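Local coordinates for CRISPR-associated protein, Cse2 family (Thermobifida fusca, PDB 4H79) that probably binds nucleic acid as the small CasB (Cse2) subunit of the type I-E CRISPR Cascade complex, at residues 96-101 against 157-162; 112-117 against 163-168. All coordinates share one frame; numbering follows the deposited sequence.

The two contacts are neighbours in an all-helical chain, their centres about 12 Å apart. Helix 144-160 ends in contact 1, and the chain runs straight on into 163-168 of contact 2; the segments of the two contacts alternate along the chain. H98 joins the two: its ND1 lies 2.7 Å from Y167 OH, probably a hydrogen bond, and its NE2 lies 2.8 Å from I163 O. The wider bond of the Schellman turn at A162, I163 N to L158 O at 2.9 Å, also ties them. Contact 1 is partly buried and contact 2 buried; a 1,2-ethanediol molecule, probably from the crystallisation liquor, lies about 3 Å from the W112 side chain.

Contact 1: 96-101 against 157-162; sequences AIHQQS and LLRRDA
R159 reaches Q100 through an extended side chain: CG stands anti to the backbone N (chi1 -178°), and the chain stays stretched from CG to NE, which brings NE to Q100 O, just past the end of helix 80-99. H98 likewise has CG anti to its N, and the H98 and R159 side chains slide past each other in opposite directions, the ring and guanidinium planes far from parallel. The guanidinium takes hold of a single backbone oxygen side-on. NE donates to Q100 O at 2.8 Å and NH2 to the same oxygen at 2.9 Å, with the acceptor close to the guanidinium plane and both donors in the plane of the carbonyl. The NE bond is the straighter, at 152° against 140° for NH2. Two N-H groups on one oxygen fix the rotation of the guanidinium, and the positive group probably polarises this carbonyl. On the way, the methylenes cross other carbonyls of the last turn: R159 CG lies 3.1 Å from H98 O, and CD lies 3.4 Å from I97 O. H98 CD2 packs 3.8 Å from R159 CB, while NE2 approaches L158 CB obliquely at 3.9 Å. The two ring nitrogens are engaged elsewhere: ND1 hydrogen-bonds Y167 OH and NE2 has a weak bond to I163 O. R47 NH1 hydrogen-bonds A96 O, one turn back in the same helix. Helix 144-160 closes in a Schellman motif, with A162 at positive phi and bonds from A162 N to R159 O and I163 N to L158 O; R102 also reaches R159 O. The contact thus joins two helix C-termini within the helical Cse2 fold, an arginine of one making a side-on, two-nitrogen grip on a carbonyl just past the other.

Contact 2: 112-117 against 163-168; sequences WGLGEA and IPLDYG
W112 O is gripped twice, by D166 N at 2.9 Å and by a water at 2.8 Å that donates to it and also to D166 O. The backbone bond is nearly straight, at 164°, and D166 N approaches in the carbonyl plane on a lone pair; the water thus bridges the two chain segments beside it. Next to this polar link, P164 covers the indole. Its CG sits over one face of W112, 3.6 Å from the centroid of the five-membered ring and 8° off the ring normal, a CH-pi contact. A chi1 of -77° puts W112 CG beside the backbone N, and chi2 turns the indole face to P164; the six-membered ring extends toward I163, whose CG2 is 4.0 Å from CZ3. That methyl also packs 3.7 Å from A117 CB. L165 CD1 meets both L114 CD1 and A117 CB, each at 3.9 Å, in the first turn of helix 114-119. From helix 144-160, L151 touches L114, and L158 touches A117 and I163. D166, the N-cap of helix 167-176, accepts from L169 N through OD1, while OD2 makes a salt bridge with R110 NE and a hydrogen bond with G111 N. The chemistry therefore implies a joint with two parts: apolar groups hold W112 and helix 114-119 against 163-165, while the D166 carboxylate, bound by L169 N, R110 and G111 N, fixes the start of the next helix beside a carbonyl held by an N-H and a water.

Contact 1: 96-101 against 157-162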
ATOM      1  N   ALA A  96       8.302  -0.744   0.399  1.00 16.58           N
ATOM      2  CA  ALA A  96       9.777  -0.697   0.211  1.00 17.82           C
ATOM      3  C   ALA A  96      10.255   0.678  -0.233  1.00 15.77           C
ATOM      4  O   ALA A  96      11.307   1.155   0.187  1.00 16.43           O
ATOM      5  CB  ALA A  96      10.199  -1.762  -0.816  1.00 14.82           C
ATOM      6  N   ILE A  97       9.486   1.295  -1.111  1.00 15.71           N
ATOM      7  CA  ILE A  97       9.805   2.671  -1.557  1.00 18.37           C
ATOM      8  C   ILE A  97       9.602   3.649  -0.407  1.00 16.77           C
ATOM      9  O   ILE A  97      10.476   4.490  -0.118  1.00 17.93           O
ATOM     10  CB  ILE A  97       8.844   3.062  -2.709  1.00 16.31           C
ATOM     11  CG1 ILE A  97       9.198   2.260  -3.975  1.00 20.48           C
ATOM     12  CG2 ILE A  97       8.973   4.587  -3.017  1.00 17.38           C
ATOM     13  CD1 ILE A  97       8.077   2.286  -4.985  1.00 21.06           C
ATOM     14  N   HIS A  98       8.489   3.470   0.337  1.00 17.92           N
ATOM     15  CA  HIS A  98       8.150   4.364   1.492  1.00 16.72           C
ATOM     16  C   HIS A  98       9.151   4.331   2.602  1.00 16.62           C
ATOM     17  O   HIS A  98       9.568   5.387   3.141  1.00 15.04           O
ATOM     18  CB  HIS A  98       6.740   3.890   2.022  1.00 17.01           C
ATOM     19  CG  HIS A  98       6.015   4.959   2.774  1.00 18.14           C
ATOM     20  ND1 HIS A  98       4.710   4.843   3.114  1.00 18.84           N
ATOM     21  CD2 HIS A  98       6.500   6.158   3.356  1.00 18.38           C
ATOM     22  CE1 HIS A  98       4.354   5.963   3.852  1.00 21.40           C
ATOM     23  NE2 HIS A  98       5.457   6.761   3.990  1.00 21.18           N
ATOM     24  N   GLN A  99       9.622   3.128   2.962  1.00 18.02           N
ATOM     25  CA  GLN A  99      10.554   2.949   4.117  1.00 17.52           C
ATOM     26  C   GLN A  99      12.022   3.340   3.844  1.00 16.66           C
ATOM     27  O   GLN A  99      12.770   3.665   4.766  1.00 21.95           O
ATOM     28  CB  GLN A  99      10.495   1.486   4.617  1.00 21.85           C
ATOM     29  CG  GLN A  99      11.172   1.287   5.985  1.00 23.06           C
ATOM     30  CD  GLN A  99      10.419   2.038   7.109  1.00 26.65           C
ATOM     31  OE1 GLN A  99       9.253   1.739   7.397  1.00 23.90           O
ATOM     32  NE2 GLN A  99      11.063   3.023   7.727  1.00 22.84           N
ATOM     33  N   GLN A 100      12.424   3.415   2.573  1.00 17.73           N
ATOM     34  CA  GLN A 100      13.844   3.505   2.244  1.00 18.71           C
ATOM     35  C   GLN A 100      14.489   4.746   2.897  1.00 25.60           C
ATOM     36  O   GLN A 100      13.993   5.889   2.749  1.00 24.83           O
ATOM     37  CB  GLN A 100      14.057   3.564   0.711  1.00 18.63           C
ATOM     38  CG  GLN A 100      15.559   3.704   0.344  1.00 21.13           C
ATOM     39  CD  GLN A 100      15.773   3.812  -1.157  1.00 23.43           C
ATOM     40  OE1 GLN A 100      14.891   4.309  -1.902  1.00 21.05           O
ATOM     41  NE2 GLN A 100      16.946   3.424  -1.619  1.00 21.20           N
ATOM     42  N   SER A 101      15.584   4.485   3.634  1.00 24.76           N
ATOM     43  CA  SER A 101      16.371   5.512   4.338  1.00 35.57           C
ATOM     44  C   SER A 101      15.569   6.269   5.404  1.00 39.02           C
ATOM     45  O   SER A 101      15.936   7.365   5.802  1.00 43.54           O
ATOM     46  CB  SER A 101      16.965   6.545   3.354  1.00 38.14           C
ATOM     47  OG  SER A 101      17.706   5.859   2.363  1.00 34.27           O
ATOM     48  N   LEU A 157       5.617  11.199  -1.950  1.00 19.95           N
ATOM     49  CA  LEU A 157       5.343  12.469  -1.242  1.00 23.92           C
ATOM     50  C   LEU A 157       5.139  12.191   0.248  1.00 22.09           C
ATOM     51  O   LEU A 157       5.645  12.910   1.088  1.00 19.70           O
ATOM     52  CB  LEU A 157       4.122  13.211  -1.837  1.00 22.18           C
ATOM     53  CG  LEU A 157       4.246  13.670  -3.301  1.00 25.38           C
ATOM     54  CD1 LEU A 157       2.877  14.209  -3.751  1.00 25.09           C
ATOM     55  CD2 LEU A 157       5.317  14.760  -3.528  1.00 30.04           C
ATOM     56  N   LEU A 158       4.395  11.111   0.563  1.00 19.64           N
ATOM     57  CA  LEU A 158       4.225  10.752   1.981  1.00 20.48           C
ATOM     58  C   LEU A 158       5.581  10.474   2.661  1.00 22.84           C
ATOM     59  O   LEU A 158       5.771  10.857   3.832  1.00 19.31           O
ATOM     60  CB  LEU A 158       3.334   9.513   2.143  1.00 17.61           C
ATOM     61  CG  LEU A 158       1.898   9.658   1.644  1.00 16.12           C
ATOM     62  CD1 LEU A 158       1.163   8.296   1.851  1.00 17.53           C
ATOM     63  CD2 LEU A 158       1.141  10.824   2.439  1.00 16.46           C
ATOM     64  N   ARG A 159       6.481   9.764   1.956  1.00 18.28           N
ATOM     65  CA  ARG A 159       7.796   9.486   2.503  1.00 16.85           C
ATOM     66  C   ARG A 159       8.549  10.747   2.846  1.00 17.30           C
ATOM     67  O   ARG A 159       9.213  10.820   3.897  1.00 16.93           O
ATOM     68  CB  ARG A 159       8.622   8.631   1.478  1.00 15.17           C
ATOM     69  CG  ARG A 159       9.973   8.283   2.042  1.00 19.17           C
ATOM     70  CD  ARG A 159      10.972   7.720   0.973  1.00 17.00           C
ATOM     71  NE  ARG A 159      12.268   7.758   1.646  1.00 25.48           N
ATOM     72  CZ  ARG A 159      12.971   8.867   1.839  1.00 26.81           C
ATOM     73  NH1 ARG A 159      12.585  10.023   1.253  1.00 24.12           N
ATOM     74  NH2 ARG A 159      14.095   8.793   2.538  1.00 28.46           N
ATOM     75  N   ARG A 160       8.514  11.746   1.942  1.00 20.34           N
ATOM     76  CA  ARG A 160       9.274  13.018   2.144  1.00 20.57           C
ATOM     77  C   ARG A 160       8.813  13.719   3.445  1.00 19.30           C
ATOM     78  O   ARG A 160       9.623  14.315   4.137  1.00 19.83           O
ATOM     79  CB  ARG A 160       9.110  13.952   0.894  1.00 26.30           C
ATOM     80  CG  ARG A 160       9.992  15.217   0.914  1.00 40.13           C
ATOM     81  CD  ARG A 160      10.514  15.535  -0.498  1.00 47.88           C
ATOM     82  NE  ARG A 160      11.749  16.325  -0.476  1.00 50.82           N
ATOM     83  CZ  ARG A 160      11.780  17.659  -0.435  1.00 53.11           C
ATOM     84  NH1 ARG A 160      12.961  18.308  -0.406  1.00 43.79           N
ATOM     85  NH2 ARG A 160      10.628  18.348  -0.426  1.00 42.20           N
ATOM     86  N   ASP A 161       7.530  13.575   3.800  1.00 16.95           N
ATOM     87  CA  ASP A 161       6.957  14.181   5.023  1.00 18.46           C
ATOM     88  C   ASP A 161       6.949  13.183   6.187  1.00 19.86           C
ATOM     89  O   ASP A 161       6.428  13.486   7.235  1.00 19.09           O
ATOM     90  CB  ASP A 161       5.529  14.706   4.741  1.00 19.05           C
ATOM     91  CG  ASP A 161       5.519  16.123   4.178  1.00 24.35           C
ATOM     92  OD1 ASP A 161       6.539  16.520   3.497  1.00 23.44           O
ATOM     93  OD2 ASP A 161       4.547  16.863   4.449  1.00 20.27           O
ATOM     94  N   ALA A 162       7.480  11.973   5.960  1.00 21.74           N
ATOM     95  CA  ALA A 162       7.565  10.923   6.990  1.00 20.91           C
ATOM     96  C   ALA A 162       6.184  10.589   7.535  1.00 19.25           C
ATOM     97  O   ALA A 162       6.019  10.388   8.750  1.00 23.01           O
ATOM     98  CB  ALA A 162       8.488  11.398   8.149  1.00 19.16           C
TER

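Contact 2: 112-117 against 163-168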
ATOM      1  N   TRP A 112      -3.727   4.187   9.692  1.00 31.99           N
ATOM      2  CA  TRP A 112      -3.484   5.319   8.760  1.00 25.75           C
ATOM      3  C   TRP A 112      -4.064   5.073   7.355  1.00 24.39           C
ATOM      4  O   TRP A 112      -3.424   4.390   6.484  1.00 23.98           O
ATOM      5  CB  TRP A 112      -1.983   5.597   8.651  1.00 24.43           C
ATOM      6  CG  TRP A 112      -1.471   6.338   9.829  1.00 27.82           C
ATOM      7  CD1 TRP A 112      -1.089   5.836  11.082  1.00 27.24           C
ATOM      8  CD2 TRP A 112      -1.354   7.803   9.934  1.00 30.16           C
ATOM      9  NE1 TRP A 112      -0.702   6.887  11.911  1.00 29.59           N
ATOM     10  CE2 TRP A 112      -0.830   8.085  11.277  1.00 30.31           C
ATOM     11  CE3 TRP A 112      -1.596   8.877   9.049  1.00 26.98           C
ATOM     12  CZ2 TRP A 112      -0.565   9.407  11.712  1.00 29.00           C
ATOM     13  CZ3 TRP A 112      -1.361  10.183   9.499  1.00 30.35           C
ATOM     14  CH2 TRP A 112      -0.831  10.445  10.799  1.00 25.43           C
ATOM     15  N   GLY A 113      -5.242   5.617   7.102  1.00 23.14           N
ATOM     16  CA  GLY A 113      -5.893   5.489   5.769  1.00 23.75           C
ATOM     17  C   GLY A 113      -5.170   6.404   4.765  1.00 26.47           C
ATOM     18  O   GLY A 113      -4.540   7.413   5.171  1.00 23.54           O
ATOM     19  N   LEU A 114      -5.249   6.052   3.471  1.00 22.08           N
ATOM     20  CA  LEU A 114      -4.578   6.838   2.446  1.00 21.76           C
ATOM     21  C   LEU A 114      -5.084   8.321   2.353  1.00 22.14           C
ATOM     22  O   LEU A 114      -4.283   9.245   2.177  1.00 18.77           O
ATOM     23  CB  LEU A 114      -4.679   6.211   1.080  1.00 20.24           C
ATOM     24  CG  LEU A 114      -3.941   6.916  -0.063  1.00 22.15           C
ATOM     25  CD1 LEU A 114      -2.461   6.753   0.135  1.00 22.87           C
ATOM     26  CD2 LEU A 114      -4.330   6.224  -1.394  1.00 24.17           C
ATOM     27  N   GLY A 115      -6.391   8.515   2.472  1.00 19.86           N
ATOM     28  CA  GLY A 115      -6.987   9.884   2.404  1.00 23.26           C
ATOM     29  C   GLY A 115      -6.473  10.745   3.577  1.00 24.94           C
ATOM     30  O   GLY A 115      -6.035  11.909   3.376  1.00 22.43           O
ATOM     31  N   GLU A 116      -6.478  10.173   4.793  1.00 23.64           N
ATOM     32  CA  GLU A 116      -5.960  10.886   5.985  1.00 23.55           C
ATOM     33  C   GLU A 116      -4.479  11.233   5.804  1.00 19.90           C
ATOM     34  O   GLU A 116      -4.055  12.338   6.162  1.00 24.24           O
ATOM     35  CB  GLU A 116      -6.077  10.052   7.255  1.00 26.09           C
ATOM     36  CG  GLU A 116      -7.531   9.821   7.676  1.00 30.53           C
ATOM     37  CD  GLU A 116      -8.174   8.537   7.031  1.00 39.31           C
ATOM     38  OE1 GLU A 116      -7.822   8.058   5.890  1.00 35.00           O
ATOM     39  OE2 GLU A 116      -9.074   8.002   7.691  1.00 47.72           O
ATOM     40  N   ALA A 117      -3.689  10.280   5.305  1.00 19.93           N
ATOM     41  CA  ALA A 117      -2.235  10.519   5.112  1.00 23.71           C
ATOM     42  C   ALA A 117      -2.014  11.609   4.110  1.00 21.83           C
ATOM     43  O   ALA A 117      -1.179  12.545   4.318  1.00 18.99           O
ATOM     44  CB  ALA A 117      -1.530   9.212   4.660  1.00 19.67           C
ATOM     45  N   ILE A 163       5.163  10.584   6.675  1.00 19.48           N
ATOM     46  CA  ILE A 163       3.807  10.201   7.085  1.00 18.37           C
ATOM     47  C   ILE A 163       3.623   8.692   6.795  1.00 21.56           C
ATOM     48  O   ILE A 163       3.738   8.261   5.612  1.00 19.67           O
ATOM     49  CB  ILE A 163       2.768  11.003   6.241  1.00 17.52           C
ATOM     50  CG1 ILE A 163       2.952  12.523   6.485  1.00 20.27           C
ATOM     51  CG2 ILE A 163       1.292  10.589   6.585  1.00 17.05           C
ATOM     52  CD1 ILE A 163       2.366  13.381   5.309  1.00 20.69           C
ATOM     53  N   PRO A 164       3.215   7.919   7.803  1.00 21.37           N
ATOM     54  CA  PRO A 164       3.036   6.489   7.666  1.00 22.46           C
ATOM     55  C   PRO A 164       1.716   6.143   6.959  1.00 25.18           C
ATOM     56  O   PRO A 164       0.790   6.971   6.841  1.00 21.64           O
ATOM     57  CB  PRO A 164       2.980   6.021   9.146  1.00 22.77           C
ATOM     58  CG  PRO A 164       2.378   7.161   9.871  1.00 24.54           C
ATOM     59  CD  PRO A 164       2.908   8.386   9.184  1.00 22.24           C
ATOM     60  N   LEU A 165       1.603   4.906   6.511  1.00 21.50           N
ATOM     61  CA  LEU A 165       0.384   4.391   5.956  1.00 19.37           C
ATOM     62  C   LEU A 165       0.103   2.958   6.505  1.00 23.16           C
ATOM     63  O   LEU A 165       1.019   2.218   6.858  1.00 24.09           O
ATOM     64  CB  LEU A 165       0.565   4.375   4.451  1.00 22.10           C
ATOM     65  CG  LEU A 165      -0.515   4.306   3.461  1.00 28.51           C
ATOM     66  CD1 LEU A 165      -1.488   5.494   3.652  1.00 26.69           C
ATOM     67  CD2 LEU A 165       0.189   4.296   2.029  1.00 27.40           C
ATOM     68  N   ASP A 166      -1.169   2.575   6.574  1.00 21.69           N
ATOM     69  CA  ASP A 166      -1.509   1.192   6.960  1.00 23.59           C
ATOM     70  C   ASP A 166      -1.489   0.319   5.720  1.00 21.18           C
ATOM     71  O   ASP A 166      -2.458   0.334   4.892  1.00 22.63           O
ATOM     72  CB  ASP A 166      -2.904   1.171   7.598  1.00 23.23           C
ATOM     73  CG  ASP A 166      -3.298  -0.203   8.065  1.00 29.03           C
ATOM     74  OD1 ASP A 166      -2.783  -1.247   7.530  1.00 23.19           O
ATOM     75  OD2 ASP A 166      -4.162  -0.217   8.974  1.00 32.15           O
ATOM     76  N   TYR A 167      -0.370  -0.412   5.528  1.00 22.96           N
ATOM     77  CA  TYR A 167      -0.222  -1.281   4.331  1.00 24.94           C
ATOM     78  C   TYR A 167      -1.137  -2.497   4.285  1.00 22.50           C
ATOM     79  O   TYR A 167      -1.498  -2.992   3.168  1.00 26.40           O
ATOM     80  CB  TYR A 167       1.249  -1.681   4.102  1.00 19.16           C
ATOM     81  CG  TYR A 167       1.934  -0.488   3.416  1.00 25.22           C
ATOM     82  CD1 TYR A 167       1.906  -0.344   1.987  1.00 20.65           C
ATOM     83  CD2 TYR A 167       2.566   0.523   4.184  1.00 20.63           C
ATOM     84  CE1 TYR A 167       2.500   0.795   1.388  1.00 25.31           C
ATOM     85  CE2 TYR A 167       3.171   1.668   3.592  1.00 21.93           C
ATOM     86  CZ  TYR A 167       3.114   1.795   2.186  1.00 26.16           C
ATOM     87  OH  TYR A 167       3.692   2.895   1.557  1.00 23.08           O
ATOM     88  N   GLY A 168      -1.551  -2.997   5.467  1.00 27.17           N
ATOM     89  CA  GLY A 168      -2.624  -4.084   5.531  1.00 25.99           C
ATOM     90  C   GLY A 168      -3.928  -3.549   4.951  1.00 26.20           C
ATOM     91  O   GLY A 168      -4.586  -4.179   4.079  1.00 23.86           O
TER
HETATM   92  O   HOH W   1      -3.904   2.661   4.345  1.00 27.36           O